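Subtilase cytotoxin, subunit B (Escherichia coli, PDB 3DWA) forms the pentameric B subunit of an AB5 toxin and probably binds glycans, including a non-human one, on the surface of target cells. Local coordinates at residues G9-V14 with I76-G81; I16-T21 with C31-Q36; D25-F30 with M47-V52; G81-P86 with S94-G99. One frame throughout, in Å; residues are numbered along the deposited sequence.

From the N terminus, the first strand, 10-12, takes part in contact 1, which closes only when the chain returns at 76-81. The long loop in between holds contacts 2 and 3. Contact 2 closes the hairpin of strands 14-24 and 27-35. Contact 3 starts inside that hairpin and closes at the end of strand 41-47, so contacts 2 and 3 cross along the chain and share strand 27-35. Contact 4 follows in series, sharing Gly81 with contact 1, and brackets helix 86-91. All four reach one curled antiparallel sheet: contacts 1 and 4 lie on neighbouring strands, Trp83 of contact 4 packs on Met47 of contact 3, and contacts 2 and 3 both touch the third subunit.

Contact 1 of 4, residues G9-V14 with I76-G81; sequences GMFSGV and IYYEPG
Phe11 and Tyr78 meet where short strand 10-12 pairs antiparallel with strand 73-79, part of the curled sheet of an OB fold, the fold of AB5-toxin B subunits. Two reciprocal pairs of backbone bonds hold the two segments: Phe11 N and O with Ile76 O and N, and Gly9 N and O with Tyr78 O and N. The packing is tight on the face that carries Phe11. Its ring and that of Tyr78 are tilted only 8° from each other but slid apart until they barely overlap, and the closest approach is Phe11 CE2 to Tyr78 CE2 at 3.2 Å. Tyr78 has CG between its backbone N and carbonyl carbon (chi1 72°), and Gly9 N lies 4.0 Å above its ring plane, over the centre. Ile42 of strand 41-47 touches both aromatic residues. Past the corner at Gly13, Val14 CG1 meets Ile76 CD1 at 3.7 Å, the two side chains crossing at about a right angle. Between these two segments the other face is looser. There the selenomethionine Met10 runs out extended, and its SE stands 5.3 Å from the centroid of the Tyr77 ring, an oblique Met-aromatic contact; Tyr77 OH bonds to Pro112 O, and His20 of the second subunit meets the Tyr77 ring. Back at the Phe11 ring, a water donates to Met10 O at 3.0 Å and hydrogen-bonds Tyr78 OH at 3.1 Å.

Contact 2 of 4, residues I16-T21 with C31-Q36; sequences ITQFHT and CIEGKQ
Strands 16-21 and 31-35 run antiparallel with their axes at 156°, pairing His20 with Cys31, Phe19 with Ile32 and Gln18 with Glu33 before the register slips by one residue at Thr17. On one face Gln18 and Glu33 lie side by side and point the same way, Gln18 CG resting 3.4 Å from Glu33 OE1, with the amide and carboxylate planes 33° apart. Their polar ends have other partners: Gln18 OE1 bonds to Thr102 OG1 of the third subunit, and Glu33 OE2 bonds weakly to Ser41 OG. On this same face Cys31 SG is joined to Cys45 SG in a disulfide. The slip is a classic beta bulge in the first hairpin of the OB fold. Thr17 N and Gln18 N both donate to Glu33 O, at 2.8 Å and 3.2 Å, and Thr17 OG1 adds a weak third bond to the same oxygen. Glu33 N returns a bond to Gln18 O at 3.0 Å. On the opposite face the contact is apolar. Ile32 CG2 reaches Phe19 CE1 at 3.7 Å, while Ile32 CB meets Ile16 CG2 at 3.9 Å. Helix 57-70 covers this side, with Phe67 and Tyr68 against Ile16 and Ala64 and Leu65 against Phe19. At the Cys31 end, His20 and Thr21 pair in an antiparallel ladder with a strand of the third subunit, carrying the sheet across the interface.

Contact 3 of 4, residues D25-F30 with M47-V52; sequences DNKPYF and MKNSSV
Lys48 sets its methylenes against CG of the Pro28 ring, with Lys48 CD 3.4 Å and Lys48 CB 3.5 Å from Pro28 CG, tighter than ordinary van der Waals contact. Its CG is anti to the backbone N (chi1 -167°) and the chain beyond is extended; the two side chains cross at a slant. Phe57 of helix 57-70 touches both. Just behind this overlap, Lys48 N donates to Pro28 O at 3.0 Å in a practically straight bond (179° at the hydrogen). Next to it Tyr29 and Met47 form an antiparallel non-hydrogen-bonded pair, the last rung between strands 27-35 and 41-47 before the chain leaves in a type II beta turn from Met47 to Ser50. Tyr29 CB and Met47 CB are 4.1 Å apart. The selenomethionine places CG 3.7 Å from Lys27 CB, then bends at chi3 (-41°) to bring CE back within 4.2 Å of Tyr29 CB. Tyr29 itself turns its ring away, and its OH bonds to Trp2 NE1 of the third subunit. Lys27 passes the carbonyl oxygen of Lys48 with its CB and CG, and its NZ comes to 3.8 Å from Asn49 CB, the two side chains crossing at about a right angle. Both lysines thus contribute hydrocarbon to the contact, and the end of Lys48 leads away from it. With one backbone hydrogen bond and no salt bridge between the two segments, cohesion here rests mainly on van der Waals packing of methylene groups.

Contact 4 of 4, residues G81-P86 with S94-G99; sequences GVWTYP and SNALVG
The loop that leaves strand 73-79 for helix 86-91 folds back on the residues leading into strand 96-102, and Ser94 receives it with both of its oxygens. Ser94 O accepts from Trp83 N at 3.0 Å in a nearly straight bond (171°) and, weakly, from Val82 N. Ser94 OG lies between its own backbone N and carbonyl carbon (chi1 84°) and takes the N-H of Gly81 at 2.7 Å. Gly81 turns the corner here with positive phi. The Trp83 indole then runs alongside the 94-96 backbone. Its CD1 comes to 3.3 Å from Ser94 O, while Asn95 O lies at the edge of the indole, near its plane, 3.0 Å from Trp83 NE1. That bond is bent (128°) and weak, and NE1 makes a second weak one to Cys45 O. The benzene end goes on to Ala96, with Trp83 CZ2 3.9 Å from Ala96 CB. The same methyl is touched by Val82, whose CG2 is 3.7 Å from it, while Val82 CG1 stands 4.0 Å above one face of the indole, toward the rim. Asn95 ND2 hydrogen-bonds to Ser43 O. Around this contact, Met47 at the end of strand 41-47 and Ser50 pack on Trp83, Ala96 bonds through its backbone to Glu79 of strand 73-79, and Tyr85 takes the N-cap position of helix 86-91, the helix that links the two segments.

Contact 1 of 4, residues G9-V14 with I76-G81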
loop_
_atom_site.group_PDB
_atom_site.type_symbol
_atom_site.label_atom_id
_atom_site.label_comp_id
_atom_site.label_asym_id
_atom_site.label_seq_id
_atom_site.Cartn_x
_atom_site.Cartn_y
_atom_site.Cartn_z
ATOM N N GLY C 9 -26.664 9.447 -6.530
ATOM C CA GLY C 9 -27.123 9.982 -5.254
ATOM C C GLY C 9 -25.927 10.020 -4.308
ATOM O O GLY C 9 -24.790 9.671 -4.680
HETATM N N MSE C 10 -26.174 10.392 -3.071
HETATM C CA MSE C 10 -25.132 10.333 -2.056
HETATM C C MSE C 10 -25.803 10.061 -0.725
HETATM O O MSE C 10 -26.995 10.298 -0.593
HETATM C CB MSE C 10 -24.387 11.659 -1.998
HETATM C CG MSE C 10 -25.321 12.802 -1.767
HETATM SE SE MSE C 10 -24.295 14.398 -1.692
HETATM C CE MSE C 10 -25.617 15.686 -1.073
ATOM N N PHE C 11 -25.055 9.535 0.245
ATOM C CA PHE C 11 -25.555 9.403 1.610
ATOM C C PHE C 11 -24.486 9.970 2.496
ATOM O O PHE C 11 -23.312 9.564 2.380
ATOM C CB PHE C 11 -25.832 7.934 1.963
ATOM C CG PHE C 11 -27.061 7.378 1.292
ATOM C CD1 PHE C 11 -28.324 7.757 1.711
ATOM C CD2 PHE C 11 -26.952 6.538 0.220
ATOM C CE1 PHE C 11 -29.468 7.267 1.085
ATOM C CE2 PHE C 11 -28.091 6.040 -0.410
ATOM C CZ PHE C 11 -29.354 6.423 0.028
ATOM N N SER C 12 -24.866 10.928 3.346
ATOM C CA SER C 12 -23.908 11.600 4.209
ATOM C C SER C 12 -23.952 11.027 5.602
ATOM O O SER C 12 -24.997 10.439 5.988
ATOM C CB SER C 12 -24.153 13.101 4.266
ATOM O OG SER C 12 -24.176 13.611 2.969
ATOM N N GLY C 13 -22.831 11.202 6.333
ATOM C CA GLY C 13 -22.666 10.711 7.717
ATOM C C GLY C 13 -22.845 9.199 7.911
ATOM O O GLY C 13 -23.446 8.728 8.915
ATOM N N VAL C 14 -22.339 8.445 6.954
ATOM C CA VAL C 14 -22.392 7.010 6.929
ATOM C C VAL C 14 -21.155 6.409 7.599
ATOM O O VAL C 14 -20.019 6.859 7.342
ATOM C CB VAL C 14 -22.441 6.591 5.429
ATOM C CG1 VAL C 14 -22.293 5.095 5.198
ATOM C CG2 VAL C 14 -23.723 7.150 4.813
ATOM N N ILE C 76 -20.878 8.641 1.105
ATOM C CA ILE C 76 -20.778 7.673 0.030
ATOM C C ILE C 76 -21.485 8.264 -1.170
ATOM O O ILE C 76 -22.654 8.645 -1.071
ATOM C CB ILE C 76 -21.409 6.279 0.432
ATOM C CG1 ILE C 76 -20.369 5.409 1.165
ATOM C CG2 ILE C 76 -21.736 5.439 -0.778
ATOM C CD1 ILE C 76 -19.930 5.915 2.468
ATOM N N TYR C 77 -20.769 8.351 -2.293
ATOM C CA TYR C 77 -21.333 8.745 -3.591
ATOM C C TYR C 77 -21.540 7.532 -4.448
ATOM O O TYR C 77 -20.618 6.730 -4.625
ATOM C CB TYR C 77 -20.357 9.619 -4.341
ATOM C CG TYR C 77 -20.055 10.942 -3.741
ATOM C CD1 TYR C 77 -20.773 12.079 -4.117
ATOM C CD2 TYR C 77 -19.016 11.087 -2.818
ATOM C CE1 TYR C 77 -20.443 13.340 -3.565
ATOM C CE2 TYR C 77 -18.693 12.317 -2.281
ATOM C CZ TYR C 77 -19.404 13.442 -2.672
ATOM O OH TYR C 77 -19.070 14.642 -2.107
ATOM N N TYR C 78 -22.746 7.386 -5.004
ATOM C CA TYR C 78 -23.105 6.160 -5.698
ATOM C C TYR C 78 -23.911 6.448 -6.979
ATOM O O TYR C 78 -24.499 7.506 -7.138
ATOM C CB TYR C 78 -23.870 5.205 -4.741
ATOM C CG TYR C 78 -25.290 5.687 -4.428
ATOM C CD1 TYR C 78 -26.369 5.230 -5.167
ATOM C CD2 TYR C 78 -25.528 6.631 -3.436
ATOM C CE1 TYR C 78 -27.668 5.687 -4.921
ATOM C CE2 TYR C 78 -26.827 7.101 -3.166
ATOM C CZ TYR C 78 -27.883 6.630 -3.927
ATOM O OH TYR C 78 -29.164 7.060 -3.683
ATOM N N GLU C 79 -23.929 5.482 -7.881
ATOM C CA GLU C 79 -24.799 5.541 -9.033
ATOM C C GLU C 79 -25.647 4.273 -9.110
ATOM O O GLU C 79 -25.105 3.195 -9.262
ATOM C CB GLU C 79 -24.013 5.717 -10.308
ATOM C CG GLU C 79 -24.884 5.533 -11.485
ATOM C CD GLU C 79 -24.426 6.318 -12.645
ATOM O OE1 GLU C 79 -23.681 5.746 -13.486
ATOM O OE2 GLU C 79 -24.790 7.521 -12.679
ATOM N N PRO C 80 -26.986 4.412 -9.007
ATOM C CA PRO C 80 -27.871 3.213 -9.059
ATOM C C PRO C 80 -27.891 2.523 -10.436
ATOM O O PRO C 80 -27.567 3.153 -11.457
ATOM C CB PRO C 80 -29.273 3.757 -8.720
ATOM C CG PRO C 80 -29.133 5.269 -8.510
ATOM C CD PRO C 80 -27.712 5.692 -8.847
ATOM N N GLY C 81 -28.257 1.244 -10.466
ATOM C CA GLY C 81 -28.491 0.536 -11.727
ATOM C C GLY C 81 -27.271 0.219 -12.577
ATOM O O GLY C 81 -27.408 -0.207 -13.729
HETATM O O HOH W 1 -29.454 9.783 -2.301
#

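Contact 2 of 4, residues I16-T21 with C31-Q36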
loop_
_atom_site.group_PDB
_atom_site.type_symbol
_atom_site.label_atom_id
_atom_site.label_comp_id
_atom_site.label_asym_id
_atom_site.label_seq_id
_atom_site.Cartn_x
_atom_site.Cartn_y
_atom_site.Cartn_z
ATOM N N ILE C 16 -18.970 3.087 7.580
ATOM C CA ILE C 16 -18.799 1.851 6.792
ATOM C C ILE C 16 -18.643 0.716 7.782
ATOM O O ILE C 16 -17.703 0.689 8.549
ATOM C CB ILE C 16 -17.572 1.887 5.771
ATOM C CG1 ILE C 16 -17.760 3.016 4.742
ATOM C CG2 ILE C 16 -17.363 0.468 5.082
ATOM C CD1 ILE C 16 -16.470 3.364 3.861
ATOM N N THR C 17 -19.573 -0.213 7.756
ATOM C CA THR C 17 -19.671 -1.263 8.766
ATOM C C THR C 17 -19.375 -2.673 8.229
ATOM O O THR C 17 -19.075 -3.568 9.009
ATOM C CB THR C 17 -21.098 -1.262 9.402
ATOM O OG1 THR C 17 -22.085 -1.402 8.371
ATOM C CG2 THR C 17 -21.362 0.065 10.119
ATOM N N GLN C 18 -19.485 -2.882 6.923
ATOM C CA GLN C 18 -19.214 -4.224 6.346
ATOM C C GLN C 18 -18.413 -4.089 5.057
ATOM O O GLN C 18 -18.525 -3.097 4.336
ATOM C CB GLN C 18 -20.497 -5.038 6.040
ATOM C CG GLN C 18 -21.507 -5.238 7.213
ATOM C CD GLN C 18 -20.949 -6.078 8.354
ATOM O OE1 GLN C 18 -20.250 -7.090 8.144
ATOM N NE2 GLN C 18 -21.228 -5.644 9.574
ATOM N N PHE C 19 -17.633 -5.117 4.765
ATOM C CA PHE C 19 -16.696 -5.095 3.633
ATOM C C PHE C 19 -16.692 -6.504 2.985
ATOM O O PHE C 19 -16.581 -7.482 3.684
ATOM C CB PHE C 19 -15.312 -4.732 4.159
ATOM C CG PHE C 19 -14.500 -3.919 3.197
ATOM C CD1 PHE C 19 -14.343 -2.564 3.403
ATOM C CD2 PHE C 19 -13.894 -4.522 2.088
ATOM C CE1 PHE C 19 -13.590 -1.789 2.505
ATOM C CE2 PHE C 19 -13.129 -3.775 1.202
ATOM C CZ PHE C 19 -12.975 -2.404 1.410
ATOM N N HIS C 20 -16.897 -6.600 1.677
ATOM C CA HIS C 20 -16.801 -7.885 0.971
ATOM C C HIS C 20 -15.925 -7.678 -0.254
ATOM O O HIS C 20 -15.966 -6.627 -0.863
ATOM C CB HIS C 20 -18.189 -8.379 0.521
ATOM C CG HIS C 20 -18.153 -9.500 -0.480
ATOM N ND1 HIS C 20 -18.495 -9.329 -1.810
ATOM C CD2 HIS C 20 -17.799 -10.800 -0.348
ATOM C CE1 HIS C 20 -18.344 -10.475 -2.450
ATOM N NE2 HIS C 20 -17.921 -11.385 -1.587
ATOM N N THR C 21 -15.162 -8.694 -0.621
ATOM C CA THR C 21 -14.338 -8.649 -1.798
ATOM C C THR C 21 -14.496 -9.978 -2.510
ATOM O O THR C 21 -14.565 -11.037 -1.861
ATOM C CB THR C 21 -12.874 -8.364 -1.386
ATOM O OG1 THR C 21 -12.196 -7.654 -2.416
ATOM C CG2 THR C 21 -12.094 -9.612 -0.925
ATOM N N CYS C 31 -17.438 -4.533 -2.233
ATOM C CA CYS C 31 -18.712 -3.929 -1.928
ATOM C C CYS C 31 -18.602 -3.510 -0.466
ATOM O O CYS C 31 -18.020 -4.223 0.341
ATOM C CB CYS C 31 -19.863 -4.950 -2.173
ATOM S SG CYS C 31 -21.564 -4.208 -2.053
ATOM N N ILE C 32 -19.100 -2.326 -0.133
ATOM C CA ILE C 32 -19.178 -1.908 1.272
ATOM C C ILE C 32 -20.634 -1.775 1.711
ATOM O O ILE C 32 -21.499 -1.556 0.890
ATOM C CB ILE C 32 -18.462 -0.562 1.503
ATOM C CG1 ILE C 32 -18.997 0.487 0.529
ATOM C CG2 ILE C 32 -16.937 -0.728 1.356
ATOM C CD1 ILE C 32 -18.394 1.856 0.718
ATOM N N GLU C 33 -20.895 -1.922 3.008
ATOM C CA GLU C 33 -22.187 -1.539 3.544
ATOM C C GLU C 33 -21.926 -0.497 4.608
ATOM O O GLU C 33 -20.926 -0.548 5.323
ATOM C CB GLU C 33 -22.948 -2.742 4.093
ATOM C CG GLU C 33 -24.349 -2.428 4.664
ATOM C CD GLU C 33 -24.621 -3.242 5.935
ATOM O OE1 GLU C 33 -24.510 -4.501 5.890
ATOM O OE2 GLU C 33 -24.903 -2.623 6.990
ATOM N N GLY C 34 -22.769 0.523 4.651
ATOM C CA GLY C 34 -22.646 1.522 5.694
ATOM C C GLY C 34 -24.002 1.812 6.299
ATOM O O GLY C 34 -25.011 1.507 5.689
ATOM N N LYS C 35 -24.005 2.383 7.507
ATOM C CA LYS C 35 -25.233 2.776 8.220
ATOM C C LYS C 35 -25.263 4.296 8.457
ATOM O O LYS C 35 -24.320 4.886 8.983
ATOM C CB LYS C 35 -25.289 2.126 9.601
ATOM C CG LYS C 35 -25.449 0.628 9.677
ATOM C CD LYS C 35 -26.887 0.219 9.559
ATOM C CE LYS C 35 -26.961 -1.288 9.643
ATOM N NZ LYS C 35 -28.247 -1.785 9.048
ATOM N N GLN C 36 -26.374 4.911 8.121
ATOM C CA GLN C 36 -26.615 6.294 8.514
ATOM C C GLN C 36 -27.071 6.372 9.962
ATOM O O GLN C 36 -27.233 5.328 10.593
ATOM C CB GLN C 36 -27.646 6.925 7.573
ATOM C CG GLN C 36 -27.133 6.917 6.155
ATOM C CD GLN C 36 -27.956 7.740 5.224
ATOM O OE1 GLN C 36 -28.839 7.214 4.546
ATOM N NE2 GLN C 36 -27.663 9.035 5.159
#

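Contact 3 of 4, residues D25-F30 with M47-V52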
loop_
_atom_site.group_PDB
_atom_site.type_symbol
_atom_site.label_atom_id
_atom_site.label_comp_id
_atom_site.label_asym_id
_atom_site.label_seq_id
_atom_site.Cartn_x
_atom_site.Cartn_y
_atom_site.Cartn_z
ATOM N N ASP C 25 -16.390 -12.461 -13.632
ATOM C CA ASP C 25 -15.984 -12.210 -15.033
ATOM C C ASP C 25 -14.524 -11.711 -15.202
ATOM O O ASP C 25 -14.238 -10.720 -15.893
ATOM C CB ASP C 25 -17.000 -11.282 -15.712
ATOM C CG ASP C 25 -16.871 -11.273 -17.243
ATOM O OD1 ASP C 25 -16.690 -12.369 -17.831
ATOM O OD2 ASP C 25 -16.959 -10.179 -17.846
ATOM N N ASN C 26 -13.612 -12.403 -14.525
ATOM C CA ASN C 26 -12.191 -12.036 -14.491
ATOM C C ASN C 26 -11.885 -10.650 -13.883
ATOM O O ASN C 26 -10.791 -10.145 -14.057
ATOM C CB ASN C 26 -11.586 -12.118 -15.907
ATOM C CG ASN C 26 -10.169 -12.580 -15.892
ATOM O OD1 ASN C 26 -9.870 -13.635 -15.322
ATOM N ND2 ASN C 26 -9.276 -11.816 -16.513
ATOM N N LYS C 27 -12.832 -10.048 -13.165
ATOM C CA LYS C 27 -12.654 -8.706 -12.615
ATOM C C LYS C 27 -12.758 -8.684 -11.089
ATOM O O LYS C 27 -13.789 -9.094 -10.554
ATOM C CB LYS C 27 -13.736 -7.770 -13.188
ATOM C CG LYS C 27 -13.273 -6.962 -14.378
ATOM C CD LYS C 27 -13.976 -7.340 -15.676
ATOM C CE LYS C 27 -13.182 -6.797 -16.879
ATOM N NZ LYS C 27 -11.681 -6.955 -16.653
ATOM N N PRO C 28 -11.703 -8.205 -10.380
ATOM C CA PRO C 28 -11.868 -8.063 -8.944
ATOM C C PRO C 28 -12.938 -6.992 -8.639
ATOM O O PRO C 28 -13.055 -6.023 -9.380
ATOM C CB PRO C 28 -10.495 -7.544 -8.495
ATOM C CG PRO C 28 -9.928 -6.879 -9.697
ATOM C CD PRO C 28 -10.354 -7.767 -10.813
ATOM N N TYR C 29 -13.717 -7.186 -7.568
ATOM C CA TYR C 29 -14.624 -6.115 -7.068
ATOM C C TYR C 29 -14.629 -6.100 -5.536
ATOM O O TYR C 29 -14.143 -7.041 -4.903
ATOM C CB TYR C 29 -16.089 -6.290 -7.577
ATOM C CG TYR C 29 -16.794 -7.457 -6.923
ATOM C CD1 TYR C 29 -17.487 -7.311 -5.695
ATOM C CD2 TYR C 29 -16.783 -8.681 -7.523
ATOM C CE1 TYR C 29 -18.099 -8.402 -5.087
ATOM C CE2 TYR C 29 -17.391 -9.770 -6.951
ATOM C CZ TYR C 29 -18.065 -9.618 -5.735
ATOM O OH TYR C 29 -18.637 -10.721 -5.185
ATOM N N PHE C 30 -15.140 -5.018 -4.952
ATOM C CA PHE C 30 -15.431 -4.997 -3.518
ATOM C C PHE C 30 -16.771 -4.275 -3.344
ATOM O O PHE C 30 -17.197 -3.512 -4.220
ATOM C CB PHE C 30 -14.268 -4.359 -2.681
ATOM C CG PHE C 30 -14.207 -2.848 -2.766
ATOM C CD1 PHE C 30 -14.836 -2.060 -1.792
ATOM C CD2 PHE C 30 -13.502 -2.214 -3.805
ATOM C CE1 PHE C 30 -14.824 -0.658 -1.892
ATOM C CE2 PHE C 30 -13.486 -0.834 -3.910
ATOM C CZ PHE C 30 -14.132 -0.047 -2.934
HETATM N N MSE C 47 -15.971 -2.166 -9.219
HETATM C CA MSE C 47 -15.370 -3.235 -9.976
HETATM C C MSE C 47 -14.227 -2.696 -10.828
HETATM O O MSE C 47 -14.340 -1.623 -11.438
HETATM C CB MSE C 47 -16.402 -3.892 -10.882
HETATM C CG MSE C 47 -15.846 -5.031 -11.749
HETATM SE SE MSE C 47 -17.428 -5.914 -12.493
HETATM C CE MSE C 47 -18.605 -5.892 -10.881
ATOM N N LYS C 48 -13.120 -3.435 -10.846
ATOM C CA LYS C 48 -11.927 -3.003 -11.568
ATOM C C LYS C 48 -12.129 -3.187 -13.076
ATOM O O LYS C 48 -12.638 -4.211 -13.500
ATOM C CB LYS C 48 -10.715 -3.802 -11.086
ATOM C CG LYS C 48 -9.377 -3.255 -11.523
ATOM C CD LYS C 48 -8.273 -4.165 -11.006
ATOM C CE LYS C 48 -6.867 -3.775 -11.436
ATOM N NZ LYS C 48 -5.910 -4.928 -11.121
ATOM N N ASN C 49 -11.709 -2.200 -13.866
ATOM C CA ASN C 49 -11.893 -2.210 -15.335
ATOM C C ASN C 49 -13.345 -2.410 -15.825
ATOM O O ASN C 49 -13.570 -2.830 -16.958
ATOM C CB ASN C 49 -10.999 -3.279 -16.011
ATOM C CG ASN C 49 -9.517 -3.169 -15.612
ATOM O OD1 ASN C 49 -8.857 -4.194 -15.321
ATOM N ND2 ASN C 49 -8.994 -1.943 -15.590
ATOM N N SER C 50 -14.325 -2.139 -14.978
ATOM C CA SER C 50 -15.731 -2.223 -15.389
ATOM C C SER C 50 -16.011 -1.200 -16.506
ATOM O O SER C 50 -15.074 -0.656 -17.152
ATOM C CB SER C 50 -16.638 -1.904 -14.190
ATOM O OG SER C 50 -16.477 -0.554 -13.752
ATOM N N SER C 51 -17.301 -0.930 -16.703
ATOM C CA SER C 51 -17.782 0.211 -17.445
ATOM C C SER C 51 -17.124 1.513 -16.964
ATOM O O SER C 51 -15.901 1.593 -16.884
ATOM C CB SER C 51 -19.325 0.284 -17.345
ATOM O OG SER C 51 -19.884 1.347 -18.129
ATOM N N VAL C 52 -17.935 2.519 -16.651
ATOM C CA VAL C 52 -17.474 3.912 -16.595
ATOM C C VAL C 52 -16.769 4.335 -15.276
ATOM O O VAL C 52 -15.883 5.185 -15.302
ATOM C CB VAL C 52 -18.611 4.867 -17.086
ATOM C CG1 VAL C 52 -19.981 4.132 -17.069
ATOM C CG2 VAL C 52 -18.678 6.169 -16.310
#

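Contact 4 of 4, residues G81-P86 with S94-G99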
loop_
_atom_site.group_PDB
_atom_site.type_symbol
_atom_site.label_atom_id
_atom_site.label_comp_id
_atom_site.label_asym_id
_atom_site.label_seq_id
_atom_site.Cartn_x
_atom_site.Cartn_y
_atom_site.Cartn_z
ATOM N N GLY C 81 -28.257 1.244 -10.466
ATOM C CA GLY C 81 -28.491 0.536 -11.727
ATOM C C GLY C 81 -27.271 0.219 -12.577
ATOM O O GLY C 81 -27.408 -0.207 -13.729
ATOM N N VAL C 82 -26.072 0.395 -12.014
ATOM C CA VAL C 82 -24.847 0.163 -12.785
ATOM C C VAL C 82 -24.590 -1.327 -12.991
ATOM O O VAL C 82 -24.305 -1.756 -14.108
ATOM C CB VAL C 82 -23.611 0.910 -12.195
ATOM C CG1 VAL C 82 -22.362 0.638 -13.021
ATOM C CG2 VAL C 82 -23.870 2.398 -12.175
ATOM N N TRP C 83 -24.710 -2.125 -11.934
ATOM C CA TRP C 83 -24.478 -3.570 -12.066
ATOM C C TRP C 83 -25.785 -4.226 -12.497
ATOM O O TRP C 83 -26.849 -3.827 -12.016
ATOM C CB TRP C 83 -23.908 -4.167 -10.764
ATOM C CG TRP C 83 -22.819 -3.260 -10.191
ATOM C CD1 TRP C 83 -22.833 -2.624 -8.989
ATOM C CD2 TRP C 83 -21.603 -2.866 -10.839
ATOM N NE1 TRP C 83 -21.689 -1.871 -8.837
ATOM C CE2 TRP C 83 -20.925 -1.991 -9.962
ATOM C CE3 TRP C 83 -21.011 -3.177 -12.075
ATOM C CZ2 TRP C 83 -19.696 -1.408 -10.290
ATOM C CZ3 TRP C 83 -19.795 -2.597 -12.390
ATOM C CH2 TRP C 83 -19.153 -1.722 -11.497
ATOM N N THR C 84 -25.702 -5.215 -13.394
ATOM C CA THR C 84 -26.907 -5.767 -14.055
ATOM C C THR C 84 -27.115 -7.279 -13.879
ATOM O O THR C 84 -28.257 -7.754 -13.907
ATOM C CB THR C 84 -26.997 -5.394 -15.566
ATOM O OG1 THR C 84 -25.857 -5.896 -16.258
ATOM C CG2 THR C 84 -27.041 -3.901 -15.753
ATOM N N TYR C 85 -26.031 -8.032 -13.673
ATOM C CA TYR C 85 -26.144 -9.479 -13.447
ATOM C C TYR C 85 -27.094 -9.702 -12.255
ATOM O O TYR C 85 -26.768 -9.321 -11.140
ATOM C CB TYR C 85 -24.748 -10.104 -13.224
ATOM C CG TYR C 85 -24.721 -11.622 -13.131
ATOM C CD1 TYR C 85 -25.161 -12.418 -14.193
ATOM C CD2 TYR C 85 -24.252 -12.257 -11.969
ATOM C CE1 TYR C 85 -25.142 -13.817 -14.097
ATOM C CE2 TYR C 85 -24.224 -13.642 -11.856
ATOM C CZ TYR C 85 -24.677 -14.422 -12.921
ATOM O OH TYR C 85 -24.657 -15.791 -12.797
ATOM N N PRO C 86 -28.280 -10.327 -12.501
ATOM C CA PRO C 86 -29.326 -10.472 -11.465
ATOM C C PRO C 86 -28.917 -11.172 -10.149
ATOM O O PRO C 86 -29.250 -10.668 -9.087
ATOM C CB PRO C 86 -30.467 -11.233 -12.194
ATOM C CG PRO C 86 -30.224 -11.000 -13.642
ATOM C CD PRO C 86 -28.704 -10.930 -13.783
ATOM N N SER C 94 -27.056 -2.941 -7.072
ATOM C CA SER C 94 -26.787 -2.429 -8.414
ATOM C C SER C 94 -25.948 -1.167 -8.368
ATOM O O SER C 94 -25.505 -0.709 -9.424
ATOM C CB SER C 94 -28.101 -2.144 -9.173
ATOM O OG SER C 94 -28.626 -0.865 -8.856
ATOM N N ASN C 95 -25.744 -0.602 -7.161
ATOM C CA ASN C 95 -25.034 0.668 -6.985
ATOM C C ASN C 95 -23.541 0.587 -7.245
ATOM O O ASN C 95 -22.857 -0.222 -6.642
ATOM C CB ASN C 95 -25.237 1.298 -5.591
ATOM C CG ASN C 95 -26.719 1.572 -5.247
ATOM O OD1 ASN C 95 -27.568 1.724 -6.137
ATOM N ND2 ASN C 95 -27.028 1.589 -3.940
ATOM N N ALA C 96 -23.036 1.464 -8.115
ATOM C CA ALA C 96 -21.602 1.683 -8.221
ATOM C C ALA C 96 -21.196 2.706 -7.191
ATOM O O ALA C 96 -21.905 3.681 -6.970
ATOM C CB ALA C 96 -21.217 2.177 -9.647
ATOM N N LEU C 97 -20.050 2.468 -6.548
ATOM C CA LEU C 97 -19.362 3.452 -5.710
ATOM C C LEU C 97 -18.575 4.401 -6.606
ATOM O O LEU C 97 -17.770 3.965 -7.441
ATOM C CB LEU C 97 -18.400 2.719 -4.745
ATOM C CG LEU C 97 -17.698 3.590 -3.693
ATOM C CD1 LEU C 97 -18.671 4.490 -2.908
ATOM C CD2 LEU C 97 -16.775 2.740 -2.767
ATOM N N VAL C 98 -18.787 5.694 -6.437
ATOM C CA VAL C 98 -18.234 6.660 -7.373
ATOM C C VAL C 98 -17.453 7.746 -6.679
ATOM O O VAL C 98 -16.907 8.635 -7.336
ATOM C CB VAL C 98 -19.320 7.214 -8.425
ATOM C CG1 VAL C 98 -20.073 6.063 -9.060
ATOM C CG2 VAL C 98 -20.315 8.250 -7.814
ATOM N N GLY C 99 -17.357 7.654 -5.355
ATOM C CA GLY C 99 -16.666 8.673 -4.598
ATOM C C GLY C 99 -16.853 8.551 -3.097
ATOM O O GLY C 99 -17.765 7.861 -2.644
#